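Local coordinates for XAC2610 protein (Xanthomonas axonopodis pv. citri, PDB 4QTQ) that binds a calcium ion and probably serves as an immunity protein that inhibits a peptidoglycan hydrolase linked to bacterial killing through a type IV secretion system, at residues A[42-47]-A[69-74]; A[13-18]-A[32-37]. One frame throughout, in Å; residues are numbered along the deposited sequence. Where two conformers were deposited one is given.

Contact 1 of 2, residues A[42-47]-A[69-74]; sequences PGIMLC and ALYVDS
Gly43 O takes the backbone N-H of Ser74 at 2.8 Å (Ser74 N to Gly43 O), with the donor nearly in line with the carbonyl; Ser74 OG also lies close to this oxygen, though its proton has another possible acceptor. This is one end of an antiparallel pairing in which strand 44-47, the middle of a three-stranded sheet, runs beside strand 70-73 at 160°. Met45 with Val72 and Cys47 with Leu70 form the hydrogen-bonded pairs, the shortest bond being Cys47 N to Leu70 O at 2.7 Å. Alternating with these, Ile44 faces Asp73 and Leu46 faces Tyr71 as non-hydrogen-bonded pairs on one face of the sheet. Ile44 lays CG1 against the carboxylate carbon of Asp73 (CG1 to CG 3.6 Å), the two side chains crossing at a slant, while Ile44 CG2 stands at the edge of the Tyr71 ring. Asp73 OD1 turns to the backbone N of Asn75; a water also lies 2.7 Å from Asp73 OD1 and near Pro42 O, with more acceptors in reach than protons to give. Tyr71 stacks on Trp110 of strand 106-112 and shares a backbone hydrogen bond with it. On the other face, Cys47 SG touches Val72 CG2 at 4.1 Å and is tied by the disulfide to Cys37. Leu46 has CG anti to its backbone N (chi1 165°) and lies alongside Tyr71, pointing the same way; its CD1 sits over the tyrosine ring in a CH-pi contact, 3.9 Å from the centroid and offset toward CZ.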
loop_
_atom_site.group_PDB
_atom_site.type_symbol
_atom_site.label_atom_id
_atom_site.label_comp_id
_atom_site.label_asym_id
_atom_site.label_seq_id
_atom_site.Cartn_x
_atom_site.Cartn_y
_atom_site.Cartn_z
ATOM N N PRO A 42 -19.230 -0.851 -8.816
ATOM C CA PRO A 42 -19.397 -2.260 -9.157
ATOM C C PRO A 42 -18.333 -3.200 -8.558
ATOM O O PRO A 42 -17.120 -2.999 -8.736
ATOM C CB PRO A 42 -19.340 -2.259 -10.695
ATOM C CG PRO A 42 -19.862 -0.915 -11.072
ATOM C CD PRO A 42 -19.386 0.020 -10.000
ATOM N N GLY A 43 -18.802 -4.207 -7.830
ATOM C CA GLY A 43 -17.929 -5.192 -7.210
ATOM C C GLY A 43 -17.209 -4.732 -5.947
ATOM O O GLY A 43 -16.436 -5.496 -5.394
ATOM N N ILE A 44 -17.450 -3.504 -5.482
ATOM C CA ILE A 44 -16.674 -2.929 -4.372
ATOM C C ILE A 44 -17.552 -2.396 -3.235
ATOM O O ILE A 44 -18.308 -1.448 -3.422
ATOM C CB ILE A 44 -15.728 -1.791 -4.845
ATOM C CG1 ILE A 44 -14.697 -2.327 -5.848
ATOM C CG2 ILE A 44 -14.989 -1.179 -3.649
ATOM C CD1 ILE A 44 -13.908 -1.263 -6.577
ATOM N N MET A 45 -17.416 -2.997 -2.055
ATOM C CA MET A 45 -18.114 -2.541 -0.867
ATOM C C MET A 45 -17.192 -1.689 -0.010
ATOM O O MET A 45 -16.029 -2.033 0.195
ATOM C CB MET A 45 -18.600 -3.730 -0.027
ATOM C CG MET A 45 -19.440 -4.765 -0.761
ATOM S SD MET A 45 -21.022 -4.145 -1.363
ATOM C CE MET A 45 -21.894 -3.788 0.158
ATOM N N LEU A 46 -17.719 -0.577 0.490
ATOM C CA LEU A 46 -17.070 0.201 1.542
ATOM C C LEU A 46 -17.567 -0.296 2.913
ATOM O O LEU A 46 -18.760 -0.214 3.230
ATOM C CB LEU A 46 -17.372 1.692 1.369
ATOM C CG LEU A 46 -17.078 2.632 2.543
ATOM C CD1 LEU A 46 -15.622 2.545 2.983
ATOM C CD2 LEU A 46 -17.446 4.057 2.147
ATOM N N CYS A 47 -16.642 -0.823 3.711
ATOM C CA CYS A 47 -16.928 -1.284 5.059
ATOM C C CYS A 47 -16.230 -0.391 6.058
ATOM O O CYS A 47 -15.017 -0.498 6.241
ATOM C CB CYS A 47 -16.425 -2.713 5.236
ATOM S SG CYS A 47 -17.144 -3.849 4.041
ATOM N N ALA A 69 -11.284 2.038 7.771
ATOM C CA ALA A 69 -12.266 1.555 6.810
ATOM C C ALA A 69 -11.622 0.482 5.941
ATOM O O ALA A 69 -10.409 0.292 5.987
ATOM C CB ALA A 69 -12.806 2.706 5.961
ATOM N N LEU A 70 -12.446 -0.239 5.179
ATOM C CA LEU A 70 -11.974 -1.296 4.279
ATOM C C LEU A 70 -12.811 -1.303 2.993
ATOM O O LEU A 70 -14.057 -1.393 3.040
ATOM C CB LEU A 70 -12.060 -2.671 4.959
ATOM C CG LEU A 70 -11.597 -3.887 4.122
ATOM C CD1 LEU A 70 -10.110 -3.839 3.828
ATOM C CD2 LEU A 70 -11.942 -5.201 4.807
ATOM N N TYR A 71 -12.116 -1.196 1.862
ATOM C CA TYR A 71 -12.719 -1.322 0.544
ATOM C C TYR A 71 -12.466 -2.729 0.060
ATOM O O TYR A 71 -11.327 -3.081 -0.241
ATOM C CB TYR A 71 -12.118 -0.315 -0.432
ATOM C CG TYR A 71 -12.549 1.103 -0.159
ATOM C CD1 TYR A 71 -11.902 1.873 0.800
ATOM C CD2 TYR A 71 -13.598 1.677 -0.863
ATOM C CE1 TYR A 71 -12.307 3.166 1.069
ATOM C CE2 TYR A 71 -14.002 2.979 -0.611
ATOM C CZ TYR A 71 -13.361 3.715 0.355
ATOM O OH TYR A 71 -13.764 5.012 0.608
ATOM N N VAL A 72 -13.543 -3.508 0.000
ATOM C CA VAL A 72 -13.521 -4.918 -0.404
ATOM C C VAL A 72 -13.922 -5.058 -1.877
ATOM O O VAL A 72 -15.099 -4.930 -2.236
ATOM C CB VAL A 72 -14.489 -5.753 0.471
ATOM C CG1 VAL A 72 -14.471 -7.225 0.064
ATOM C CG2 VAL A 72 -14.134 -5.605 1.942
ATOM N N ASP A 73 -12.936 -5.308 -2.724
ATOM C CA ASP A 73 -13.171 -5.490 -4.145
ATOM C C ASP A 73 -13.277 -6.984 -4.394
ATOM O O ASP A 73 -12.275 -7.717 -4.346
ATOM C CB ASP A 73 -12.030 -4.863 -4.948
ATOM C CG ASP A 73 -12.244 -4.942 -6.452
ATOM O OD1 ASP A 73 -13.159 -5.666 -6.926
ATOM O OD2 ASP A 73 -11.464 -4.281 -7.168
ATOM N N SER A 74 -14.500 -7.440 -4.652
ATOM C CA SER A 74 -14.749 -8.853 -4.895
ATOM C C SER A 74 -14.164 -9.348 -6.226
ATOM O O SER A 74 -14.112 -10.549 -6.449
ATOM C CB SER A 74 -16.248 -9.169 -4.827
ATOM O OG SER A 74 -16.908 -8.651 -5.969
HETATM O O HOH W 1 -14.733 -4.522 -8.869
#

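Contact 2 of 2, residues A[13-18]-A[32-37]; sequences AKLNEQ and VHAQSC
Val32 and Leu15 meet through methyl groups, Val32 CG1 standing 4.2 Å from Leu15 CD2, with the two side chains crossing at about a right angle. With CG1 anti to its backbone N (chi1 -179°), Val32 offers that branch to the leucine; its backbone pairs with Ile21 on strand 20-25, a residue that the side chains of both Val32 and Leu15 touch. Ala34 is a looser neighbour, its CB 4.5 Å from Leu15 CD1. The arrangement belongs to a beta-hairpin: strands 20-25 and 28-33 are adjacent and antiparallel in a four-stranded sheet, and the loop 13-18 that leads into the first of them folds back over the chain leaving the second. The backbone bond between Ala34 and Gly19 carries the pairing to the open end of this hairpin. Gln35 starts away from the loop, but its chain bends at chi2 (-73°) and brings the amide back. There NE2 donates to the backbone oxygen Gln18 O at 2.8 Å, with an N-H...O angle of 161°; the acceptor lies close to the plane of the glutamine amide, whereas the donor is tilted out of the Gln18 carbonyl plane. Just before this bond in the loop, Asn16 OD1 accepts the backbone N of Glu20 and, weakly, that of Gln18. Cys37 closes the segment: its SG, held in the disulfide to Cys47, packs 3.7 Å from Leu15 CD1, the branch that also faces Ala34.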
loop_
_atom_site.group_PDB
_atom_site.type_symbol
_atom_site.label_atom_id
_atom_site.label_comp_id
_atom_site.label_asym_id
_atom_site.label_seq_id
_atom_site.Cartn_x
_atom_site.Cartn_y
_atom_site.Cartn_z
ATOM N N ALA A 13 -12.984 -12.961 -3.406
ATOM C CA ALA A 13 -14.018 -13.387 -2.480
ATOM C C ALA A 13 -15.003 -12.252 -2.285
ATOM O O ALA A 13 -14.671 -11.111 -2.548
ATOM C CB ALA A 13 -13.400 -13.774 -1.145
ATOM N N LYS A 14 -16.215 -12.585 -1.851
ATOM C CA LYS A 14 -17.205 -11.586 -1.434
ATOM C C LYS A 14 -17.761 -11.908 -0.047
ATOM O O LYS A 14 -17.835 -13.071 0.365
ATOM C CB LYS A 14 -18.345 -11.442 -2.452
ATOM C CG LYS A 14 -19.201 -12.678 -2.653
ATOM C CD LYS A 14 -20.047 -12.557 -3.920
ATOM C CE LYS A 14 -19.248 -12.928 -5.167
ATOM N NZ LYS A 14 -19.909 -12.483 -6.429
ATOM N N LEU A 15 -18.133 -10.858 0.674
ATOM C CA LEU A 15 -18.708 -11.003 1.997
ATOM C C LEU A 15 -19.989 -11.823 1.897
ATOM O O LEU A 15 -20.927 -11.445 1.183
ATOM C CB LEU A 15 -18.990 -9.626 2.611
ATOM C CG LEU A 15 -17.733 -8.794 2.887
ATOM C CD1 LEU A 15 -18.082 -7.324 3.033
ATOM C CD2 LEU A 15 -17.005 -9.316 4.118
ATOM N N ASN A 16 -20.008 -12.968 2.575
ATOM C CA ASN A 16 -21.202 -13.805 2.634
ATOM C C ASN A 16 -22.306 -13.166 3.485
ATOM O O ASN A 16 -22.163 -12.039 3.975
ATOM C CB ASN A 16 -20.843 -15.216 3.145
ATOM C CG ASN A 16 -20.563 -15.267 4.644
ATOM O OD1 ASN A 16 -20.621 -14.262 5.356
ATOM N ND2 ASN A 16 -20.260 -16.457 5.128
ATOM N N GLU A 17 -23.398 -13.898 3.656
ATOM C CA GLU A 17 -24.557 -13.428 4.428
ATOM C C GLU A 17 -24.267 -12.995 5.887
ATOM O O GLU A 17 -24.995 -12.171 6.428
ATOM C CB GLU A 17 -25.701 -14.462 4.370
ATOM C CG GLU A 17 -25.333 -15.890 4.781
ATOM C CD GLU A 17 -24.535 -16.662 3.733
ATOM O OE1 GLU A 17 -24.468 -16.207 2.570
ATOM O OE2 GLU A 17 -23.958 -17.725 4.073
ATOM N N GLN A 18 -23.211 -13.523 6.509
ATOM C CA GLN A 18 -22.774 -13.058 7.847
ATOM C C GLN A 18 -21.734 -11.919 7.815
ATOM O O GLN A 18 -21.156 -11.576 8.853
ATOM C CB GLN A 18 -22.196 -14.223 8.669
ATOM C CG GLN A 18 -23.234 -15.161 9.256
ATOM C CD GLN A 18 -23.812 -16.106 8.224
ATOM O OE1 GLN A 18 -23.082 -16.644 7.389
ATOM N NE2 GLN A 18 -25.127 -16.318 8.275
ATOM N N VAL A 32 -12.050 -11.807 6.864
ATOM C CA VAL A 32 -12.597 -10.465 6.998
ATOM C C VAL A 32 -13.964 -10.608 7.659
ATOM O O VAL A 32 -14.743 -11.486 7.285
ATOM C CB VAL A 32 -12.774 -9.766 5.625
ATOM C CG1 VAL A 32 -13.322 -8.351 5.808
ATOM C CG2 VAL A 32 -11.461 -9.729 4.854
ATOM N N HIS A 33 -14.224 -9.767 8.655
ATOM C CA HIS A 33 -15.511 -9.699 9.315
ATOM C C HIS A 33 -15.973 -8.235 9.254
ATOM O O HIS A 33 -15.377 -7.370 9.901
ATOM C CB HIS A 33 -15.360 -10.206 10.755
ATOM C CG HIS A 33 -14.373 -11.328 10.891
ATOM N ND1 HIS A 33 -14.735 -12.653 10.795
ATOM C CD2 HIS A 33 -13.031 -11.316 11.072
ATOM C CE1 HIS A 33 -13.662 -13.411 10.934
ATOM N NE2 HIS A 33 -12.615 -12.624 11.103
ATOM N N ALA A 34 -17.008 -7.965 8.466
ATOM C CA ALA A 34 -17.496 -6.605 8.268
ATOM C C ALA A 34 -18.985 -6.619 8.016
ATOM O O ALA A 34 -19.450 -7.267 7.079
ATOM C CB ALA A 34 -16.786 -5.948 7.092
ATOM N N GLN A 35 -19.713 -5.885 8.849
ATOM C CA GLN A 35 -21.158 -5.736 8.738
ATOM C C GLN A 35 -21.485 -4.346 8.188
ATOM O O GLN A 35 -20.659 -3.436 8.240
ATOM C CB GLN A 35 -21.812 -5.879 10.123
ATOM C CG GLN A 35 -21.229 -6.960 11.030
ATOM C CD GLN A 35 -21.612 -8.361 10.595
ATOM O OE1 GLN A 35 -22.788 -8.720 10.612
ATOM N NE2 GLN A 35 -20.617 -9.167 10.218
ATOM N N SER A 36 -22.698 -4.188 7.677
ATOM C CA SER A 36 -23.234 -2.872 7.301
ATOM C C SER A 36 -22.377 -2.128 6.271
ATOM O O SER A 36 -22.260 -0.903 6.318
ATOM C CB SER A 36 -23.412 -1.995 8.548
ATOM O OG SER A 36 -24.146 -2.673 9.551
ATOM N N CYS A 37 -21.789 -2.875 5.342
ATOM C CA CYS A 37 -21.041 -2.301 4.247
ATOM C C CYS A 37 -22.021 -1.710 3.234
ATOM O O CYS A 37 -23.188 -2.087 3.210
ATOM C CB CYS A 37 -20.172 -3.380 3.599
ATOM S SG CYS A 37 -19.055 -4.212 4.772
#

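From the N terminus, the chain leaves strand 9-11, enters the loop 13-18 and makes the hairpin 20-25/28-33; contact 2 closes this excursion when 32-37 returns to the loop. Strands 38-41 and 44-47 follow, and contact 1 closes a second, longer loop when 69-74 comes back beside 42-47; strands 52-56 and 63-65, inside that loop, belong to the four-stranded sheet of the hairpin. The two closures lie in series, neither nested nor crossed, with centres about 10 Å apart. The Cys37-Cys47 disulfide bridges them directly, and it and the packing of Leu70 CD2 3.6 Å from Val32 CG1 join the four-stranded sheet to the three-stranded one.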